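Local coordinates for transketolase (Campylobacter jejuni, PDB 3L84), which belongs to the thiamine diphosphate-binding transketolase family and pairs two chains, each with two domains of the thiamine diphosphate-binding fold followed by a C-terminal domain, at residues K47-K51 and A293-D298; N52-N57 and E300-W304. All blocks are in the same frame, centred on the assembly; numbering follows the deposited sequence. Where two conformers were deposited one is given.

Contact 1. Residues K47-K51 and A293-D298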
ATOM      1  N   LYS A  47      -5.951   4.046  33.475  1.00  9.17           N
ATOM      2  CA  LYS A  47      -5.357   3.173  34.466  0.50  9.28           C
ATOM      3  C   LYS A  47      -4.007   2.708  33.916  1.00  9.44           C
ATOM      4  O   LYS A  47      -3.933   2.071  32.846  1.00 10.11           O
ATOM      5  CB  LYS A  47      -6.289   2.001  34.690  0.50 10.42           C
ATOM      6  CG  LYS A  47      -5.871   1.039  35.766  0.50 11.28           C
ATOM      7  CD  LYS A  47      -6.689  -0.246  35.663  0.50 13.83           C
ATOM      8  CE  LYS A  47      -6.325  -1.045  34.428  0.50 14.38           C
ATOM      9  NZ  LYS A  47      -6.728  -2.420  34.555  0.50 13.46           N
ATOM     10  N   HIS A  48      -2.941   3.067  34.596  1.00  9.02           N
ATOM     11  CA  HIS A  48      -1.578   2.838  34.121  1.00  8.79           C
ATOM     12  C   HIS A  48      -0.587   3.020  35.250  1.00  8.85           C
ATOM     13  O   HIS A  48      -0.862   3.726  36.222  1.00  9.17           O
ATOM     14  CB  HIS A  48      -1.259   3.769  32.931  1.00  8.62           C
ATOM     15  CG  HIS A  48      -1.193   5.243  33.228  1.00  9.84           C
ATOM     16  ND1 HIS A  48      -2.211   6.002  33.788  1.00 12.40           N
ATOM     17  CD2 HIS A  48      -0.206   6.110  32.930  1.00  8.11           C
ATOM     18  CE1 HIS A  48      -1.815   7.271  33.854  1.00  7.08           C
ATOM     19  NE2 HIS A  48      -0.608   7.361  33.319  1.00 13.89           N
ATOM     20  N   ASN A  49       0.554   2.358  35.122  1.00  8.09           N
ATOM     21  CA  ASN A  49       1.644   2.493  36.075  1.00  8.12           C
ATOM     22  C   ASN A  49       2.868   3.127  35.394  1.00  8.13           C
ATOM     23  O   ASN A  49       3.582   2.460  34.668  1.00  8.94           O
ATOM     24  CB  ASN A  49       2.037   1.153  36.689  1.00  8.08           C
ATOM     25  CG  ASN A  49       3.051   1.333  37.783  1.00  9.35           C
ATOM     26  OD1 ASN A  49       3.529   2.471  38.006  1.00  8.77           O
ATOM     27  ND2 ASN A  49       3.338   0.271  38.515  1.00  9.04           N
ATOM     28  N   PRO A  50       3.075   4.443  35.592  1.00  8.65           N
ATOM     29  CA  PRO A  50       4.217   5.116  34.976  1.00  8.47           C
ATOM     30  C   PRO A  50       5.565   4.445  35.285  1.00  9.43           C
ATOM     31  O   PRO A  50       6.500   4.587  34.511  1.00 10.26           O
ATOM     32  CB  PRO A  50       4.125   6.534  35.562  1.00  9.83           C
ATOM     33  CG  PRO A  50       2.706   6.723  35.905  1.00 10.79           C
ATOM     34  CD  PRO A  50       2.274   5.354  36.422  1.00 10.25           C
ATOM     35  N   LYS A  51       5.689   3.756  36.418  1.00  8.90           N
ATOM     36  CA  LYS A  51       6.952   3.117  36.780  1.00  9.59           C
ATOM     37  C   LYS A  51       7.027   1.673  36.262  1.00 10.06           C
ATOM     38  O   LYS A  51       8.066   1.013  36.403  1.00 11.31           O
ATOM     39  CB  LYS A  51       7.156   3.144  38.297  1.00 10.10           C
ATOM     40  CG  LYS A  51       7.137   4.544  38.886  1.00 12.39           C
ATOM     41  CD  LYS A  51       8.189   5.466  38.285  1.00 15.71           C
ATOM     42  CE  LYS A  51       8.318   6.766  39.099  1.00 18.75           C
ATOM     43  NZ  LYS A  51       9.059   7.869  38.380  1.00 22.99           N
ATOM     44  N   ALA A 293      -0.403  10.005  39.499  1.00  8.78           N
ATOM     45  CA  ALA A 293      -0.473   8.773  38.693  1.00  8.95           C
ATOM     46  C   ALA A 293       0.516   7.708  39.151  1.00  8.58           C
ATOM     47  O   ALA A 293       0.265   6.496  38.998  1.00  8.38           O
ATOM     48  CB  ALA A 293      -0.260   9.076  37.178  1.00  9.58           C
ATOM     49  N   VAL A 294       1.649   8.126  39.697  1.00  8.44           N
ATOM     50  CA  VAL A 294       2.653   7.187  40.196  1.00  7.99           C
ATOM     51  C   VAL A 294       2.107   6.334  41.347  1.00  7.59           C
ATOM     52  O   VAL A 294       2.115   5.087  41.287  1.00  6.80           O
ATOM     53  CB  VAL A 294       3.967   7.934  40.580  1.00  7.18           C
ATOM     54  CG1 VAL A 294       4.971   7.007  41.302  1.00  7.64           C
ATOM     55  CG2 VAL A 294       4.589   8.570  39.300  1.00  8.79           C
ATOM     56  N   GLU A 295       1.603   6.994  42.388  1.00  8.83           N
ATOM     57  CA  GLU A 295       1.091   6.247  43.530  1.00 10.56           C
ATOM     58  C   GLU A 295      -0.151   5.444  43.141  1.00  9.85           C
ATOM     59  O   GLU A 295      -0.296   4.273  43.509  1.00 10.09           O
ATOM     60  CB  GLU A 295       0.791   7.195  44.688  1.00 11.13           C
ATOM     61  CG  GLU A 295       0.200   6.510  45.916  1.00 17.60           C
ATOM     62  CD  GLU A 295      -0.363   7.489  46.952  1.00 24.95           C
ATOM     63  OE1 GLU A 295      -0.262   8.727  46.755  1.00 30.37           O
ATOM     64  OE2 GLU A 295      -0.927   7.009  47.964  1.00 29.86           O
ATOM     65  N   LEU A 296      -1.026   6.046  42.340  1.00  9.55           N
ATOM     66  CA  LEU A 296      -2.252   5.385  41.955  1.00  9.74           C
ATOM     67  C   LEU A 296      -1.951   4.151  41.125  1.00  9.60           C
ATOM     68  O   LEU A 296      -2.582   3.109  41.280  1.00  9.97           O
ATOM     69  CB  LEU A 296      -3.187   6.331  41.188  1.00  9.68           C
ATOM     70  CG  LEU A 296      -3.791   7.481  41.973  1.00 11.62           C
ATOM     71  CD1 LEU A 296      -4.432   8.519  41.021  1.00 12.69           C
ATOM     72  CD2 LEU A 296      -4.796   6.997  42.996  1.00 12.48           C
ATOM     73  N   GLY A 297      -1.002   4.287  40.206  1.00  8.86           N
ATOM     74  CA  GLY A 297      -0.629   3.199  39.348  1.00  9.57           C
ATOM     75  C   GLY A 297       0.051   2.049  40.037  1.00  8.60           C
ATOM     76  O   GLY A 297      -0.173   0.879  39.699  1.00  9.31           O
ATOM     77  N   ASP A 298       0.903   2.364  40.996  1.00  9.59           N
ATOM     78  CA  ASP A 298       1.495   1.327  41.797  1.00 10.37           C
ATOM     79  C   ASP A 298       0.437   0.526  42.550  1.00 10.29           C
ATOM     80  O   ASP A 298       0.507  -0.707  42.565  1.00 10.42           O
ATOM     81  CB  ASP A 298       2.491   1.941  42.760  1.00 11.04           C
ATOM     82  CG  ASP A 298       3.132   0.893  43.652  1.00 13.80           C
ATOM     83  OD1 ASP A 298       3.942   0.087  43.144  1.00 15.54           O
ATOM     84  OD2 ASP A 298       2.769   0.859  44.835  1.00 17.40           O
TER
HETATM   85  O   HOH W   1      -1.851   5.927  37.423  1.00 15.61           O
HETATM   86  O   HOH W   2       4.288   3.735  40.239  1.00 10.27           O
HETATM   87  O   HOH W   3       5.288   0.150  40.739  1.00 15.06           O
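Asn49 and Gly297 bring the two backbones together, their CA atoms 4.0 Å apart, where the loop leading from helix 30-42 to strand 60-63 meets the first turns of helix 293-310. Both pieces belong to the thiamine diphosphate-binding region of the transketolase chain, and the loop carries an Asx turn at the point of contact. With no side chain on Gly297, the loop backbone comes down directly onto the helix, His48 O lying 3.2 Å from Gly297 CA. The side chain of Asn49 lies against the Gly297-Asp298 peptide, with CB 3.7 Å from Gly297 O. Its OD1 closes the Asx turn by accepting the N-H of Lys51, which comes from above the carbonyl plane, 54° out of it, and not on a lone pair. With CG anti to the backbone N (chi1 -173°), the amide is carried across that peptide, and its ND2 arm leans on toward Glu301 OE1, to which it is hydrogen-bonded. Pro50 is turned toward the helix and sets CG 4.0 Å from Ala293 CB, while its CD rests near Ala293 O. The same methyl also meets His48 CE1, approaching that ring obliquely. At the exposed margin the chain of Lys51, bent at chi2 (-58°), passes Val294 at a slant; CE touches CG1 at 4.0 Å, and NZ continues to Gly80 O. No direct hydrogen bond joins the two segments, but three waters do. One donates to Asn49 OD1 and Val294 O, and another accepts from Asn49 ND2 while donating to Asp298 OD1. The third donates to two carbonyls at equal length, lying 2.7 Å from both His48 O and Ala293 O.

Contact 2. Residues N52-N57 and E300-W304; sequences NPTWLN and EEAKW
Asn52 meets Glu301 with its amide, and the same side chain also shapes the turn it starts. ND2 donates to Glu301 OE2 at 2.9 Å; the carboxylate oxygen lies in the amide plane and is met on its syn side, though ND2 stands somewhat out of the carboxylate plane. A second, weak bond from ND2 to Glu301 OE1 makes the grip lopsided, and OE1 has a further partner in Asn49 ND2. On the other branch of the amide, Asn52 OD1 takes two donors: Thr54 OG1, in the carbonyl plane on a lone pair, and Thr54 N, from above that plane. The latter bond forms an Asx turn within the type I beta turn from Asn52 to Trp55.

Trp55 follows, its indole lying between the loop and the helix. Glu301 CG sits over one face, 3.9 Å from the centroid of the five-membered ring; with CG anti to the backbone N and the chain extended beyond it, the carboxylate is almost parallel to the indole, the planes 7° apart. The backbone carbon of Asn57 lies over the opposite face. The NE1 edge of Trp55 points at the face of Trp304, an offset edge-to-face pair with planes at 67°, and NE1 comes 3.4 Å from Trp304 CD2. Leu56 adds CB against Trp304 CH2 at 4.2 Å. Finally, Asn57 CB makes a CH-pi contact over the five-membered ring of Trp304, while its amide ND2 turns to Asp143 and Trp304 NE1 bonds to Leu141 O. Apolar surfaces thus do most of the joining; Asn52-Glu301 adds a directional polar link beside the indole, and the amide donors of Asn52 and Asn49 are consistent with an ionised carboxylate.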
ATOM      1  N   ASN A  52       5.943   1.173  35.659  1.00  9.85           N
ATOM      2  CA  ASN A  52       5.967  -0.130  34.952  1.00  8.93           C
ATOM      3  C   ASN A  52       5.082  -0.061  33.715  1.00  9.53           C
ATOM      4  O   ASN A  52       3.939  -0.518  33.711  1.00  8.41           O
ATOM      5  CB  ASN A  52       5.560  -1.324  35.811  1.00  9.52           C
ATOM      6  CG  ASN A  52       5.639  -2.611  35.036  1.00  8.78           C
ATOM      7  OD1 ASN A  52       6.256  -2.643  33.946  1.00  9.70           O
ATOM      8  ND2 ASN A  52       5.009  -3.665  35.516  1.00  9.66           N
ATOM      9  N   PRO A  53       5.639   0.461  32.637  1.00  9.23           N
ATOM     10  CA  PRO A  53       4.913   0.569  31.376  1.00  9.83           C
ATOM     11  C   PRO A  53       4.597  -0.773  30.715  1.00 10.09           C
ATOM     12  O   PRO A  53       3.951  -0.781  29.675  1.00 11.43           O
ATOM     13  CB  PRO A  53       5.862   1.398  30.493  1.00 10.56           C
ATOM     14  CG  PRO A  53       6.707   2.114  31.472  1.00 11.97           C
ATOM     15  CD  PRO A  53       6.924   1.180  32.587  1.00 10.19           C
ATOM     16  N   THR A  54       5.074  -1.884  31.267  1.00  8.75           N
ATOM     17  CA  THR A  54       4.766  -3.211  30.754  1.00 10.00           C
ATOM     18  C   THR A  54       3.654  -3.941  31.511  1.00  9.60           C
ATOM     19  O   THR A  54       3.366  -5.075  31.196  1.00  9.66           O
ATOM     20  CB  THR A  54       6.038  -4.136  30.738  1.00 11.12           C
ATOM     21  OG1 THR A  54       6.380  -4.599  32.041  1.00 12.99           O
ATOM     22  CG2 THR A  54       7.262  -3.418  30.079  1.00 15.12           C
ATOM     23  N   TRP A  55       3.025  -3.302  32.493  1.00  7.74           N
ATOM     24  CA  TRP A  55       1.944  -3.925  33.252  1.00  7.67           C
ATOM     25  C   TRP A  55       0.885  -4.416  32.271  1.00  7.29           C
ATOM     26  O   TRP A  55       0.299  -3.637  31.531  1.00  7.41           O
ATOM     27  CB  TRP A  55       1.352  -2.924  34.234  1.00  7.72           C
ATOM     28  CG  TRP A  55       0.108  -3.417  34.933  1.00  6.96           C
ATOM     29  CD1 TRP A  55      -0.221  -4.720  35.275  1.00  7.55           C
ATOM     30  CD2 TRP A  55      -1.007  -2.601  35.317  1.00  6.66           C
ATOM     31  NE1 TRP A  55      -1.465  -4.718  35.850  1.00  7.22           N
ATOM     32  CE2 TRP A  55      -1.974  -3.448  35.872  1.00  5.69           C
ATOM     33  CE3 TRP A  55      -1.265  -1.232  35.235  1.00  6.56           C
ATOM     34  CZ2 TRP A  55      -3.196  -2.984  36.359  1.00  7.73           C
ATOM     35  CZ3 TRP A  55      -2.470  -0.757  35.709  1.00  9.03           C
ATOM     36  CH2 TRP A  55      -3.432  -1.649  36.278  1.00  8.68           C
ATOM     37  N   LEU A  56       0.640  -5.719  32.277  1.00  6.98           N
ATOM     38  CA  LEU A  56      -0.149  -6.334  31.199  1.00  6.90           C
ATOM     39  C   LEU A  56      -1.580  -5.819  31.114  1.00  6.68           C
ATOM     40  O   LEU A  56      -2.147  -5.801  30.029  1.00  7.44           O
ATOM     41  CB  LEU A  56      -0.172  -7.850  31.389  1.00  7.65           C
ATOM     42  CG  LEU A  56      -0.725  -8.660  30.238  1.00  7.57           C
ATOM     43  CD1 LEU A  56       0.142  -8.549  28.982  1.00 10.41           C
ATOM     44  CD2 LEU A  56      -0.792 -10.125  30.670  1.00 11.47           C
ATOM     45  N   ASN A  57      -2.176  -5.454  32.245  1.00  6.13           N
ATOM     46  CA  ASN A  57      -3.573  -5.041  32.286  1.00  5.75           C
ATOM     47  C   ASN A  57      -3.749  -3.523  32.333  1.00  6.24           C
ATOM     48  O   ASN A  57      -4.817  -3.054  32.697  1.00  6.70           O
ATOM     49  CB  ASN A  57      -4.352  -5.737  33.417  1.00  6.58           C
ATOM     50  CG  ASN A  57      -5.867  -5.637  33.237  1.00  6.12           C
ATOM     51  OD1 ASN A  57      -6.381  -5.800  32.152  1.00  6.84           O
ATOM     52  ND2 ASN A  57      -6.594  -5.350  34.328  1.00  6.79           N
ATOM     53  N   GLU A 300      -2.810   0.195  41.681  1.00  9.26           N
ATOM     54  CA  GLU A 300      -3.591  -0.586  40.716  1.00 10.39           C
ATOM     55  C   GLU A 300      -2.849  -1.831  40.292  1.00  9.54           C
ATOM     56  O   GLU A 300      -3.416  -2.913  40.236  1.00  9.39           O
ATOM     57  CB  GLU A 300      -3.952   0.241  39.502  1.00 11.36           C
ATOM     58  CG  GLU A 300      -4.989   1.317  39.778  1.00 14.06           C
ATOM     59  CD  GLU A 300      -6.432   0.816  39.757  1.00 19.77           C
ATOM     60  OE1 GLU A 300      -6.683  -0.397  39.586  1.00 19.78           O
ATOM     61  OE2 GLU A 300      -7.335   1.675  39.888  1.00 22.94           O
ATOM     62  N   GLU A 301      -1.560  -1.708  40.009  1.00  9.35           N
ATOM     63  CA  GLU A 301      -0.825  -2.892  39.605  1.00  8.80           C
ATOM     64  C   GLU A 301      -0.680  -3.900  40.759  1.00  9.10           C
ATOM     65  O   GLU A 301      -0.780  -5.115  40.549  1.00  9.45           O
ATOM     66  CB  GLU A 301       0.565  -2.532  39.042  1.00  9.36           C
ATOM     67  CG  GLU A 301       1.299  -3.797  38.600  1.00  9.02           C
ATOM     68  CD  GLU A 301       2.668  -3.563  37.945  1.00 11.54           C
ATOM     69  OE1 GLU A 301       3.076  -2.402  37.763  1.00 14.13           O
ATOM     70  OE2 GLU A 301       3.343  -4.556  37.654  1.00 11.39           O
ATOM     71  N   ALA A 302      -0.522  -3.407  41.980  1.00  8.99           N
ATOM     72  CA  ALA A 302      -0.421  -4.278  43.150  1.00  8.79           C
ATOM     73  C   ALA A 302      -1.667  -5.118  43.337  1.00  8.79           C
ATOM     74  O   ALA A 302      -1.594  -6.324  43.549  1.00  8.87           O
ATOM     75  CB  ALA A 302      -0.156  -3.451  44.392  1.00 10.20           C
ATOM     76  N   LYS A 303      -2.828  -4.486  43.182  1.00  8.46           N
ATOM     77  CA  LYS A 303      -4.133  -5.168  43.276  1.00  9.85           C
ATOM     78  C   LYS A 303      -4.228  -6.221  42.189  1.00  8.94           C
ATOM     79  O   LYS A 303      -4.737  -7.341  42.423  1.00  8.66           O
ATOM     80  CB  LYS A 303      -5.303  -4.146  43.163  1.00 10.53           C
ATOM     81  CG  LYS A 303      -5.439  -3.214  44.377  1.00 14.46           C
ATOM     82  CD  LYS A 303      -6.559  -2.189  44.163  1.00 17.37           C
ATOM     83  CE  LYS A 303      -6.636  -1.154  45.296  1.00 21.94           C
ATOM     84  NZ  LYS A 303      -7.812  -0.234  45.087  1.00 24.95           N
ATOM     85  N   TRP A 304      -3.748  -5.887  40.995  1.00  8.90           N
ATOM     86  CA  TRP A 304      -3.802  -6.819  39.890  1.00  9.12           C
ATOM     87  C   TRP A 304      -2.886  -8.027  40.116  1.00  8.38           C
ATOM     88  O   TRP A 304      -3.257  -9.166  39.884  1.00  9.31           O
ATOM     89  CB  TRP A 304      -3.444  -6.109  38.582  1.00  8.82           C
ATOM     90  CG  TRP A 304      -3.544  -7.018  37.401  1.00  7.93           C
ATOM     91  CD1 TRP A 304      -4.662  -7.318  36.734  1.00  7.64           C
ATOM     92  CD2 TRP A 304      -2.486  -7.798  36.811  1.00  8.43           C
ATOM     93  NE1 TRP A 304      -4.389  -8.214  35.737  1.00  9.29           N
ATOM     94  CE2 TRP A 304      -3.058  -8.516  35.754  1.00  9.10           C
ATOM     95  CE3 TRP A 304      -1.114  -7.935  37.065  1.00  8.64           C
ATOM     96  CZ2 TRP A 304      -2.309  -9.380  34.937  1.00  9.76           C
ATOM     97  CZ3 TRP A 304      -0.352  -8.780  36.225  1.00 10.46           C
ATOM     98  CH2 TRP A 304      -0.962  -9.484  35.185  1.00 10.60           C
TER

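Overall arrangement
Contacts 1 and 2 show how one helix can receive successive parts of one loop: both join helix 293-310 to the loop before strand 60-63, with centres about 8 Å apart. Each is partly buried, but contact 1 includes exposed residues at its margin, whereas no touching residue of contact 2 is exposed. The chemistry changes accordingly, from close backbone approach and bridging water at 47-51 to indole packing and direct amide-carboxylate bonding at 52-57. Glu301 is common to both, its carboxylate serving an asparagine from each part of the loop. Lys47 gives a second tie, its NZ hydrogen-bonded to Asn57 O and its aliphatic chain lying against Trp55.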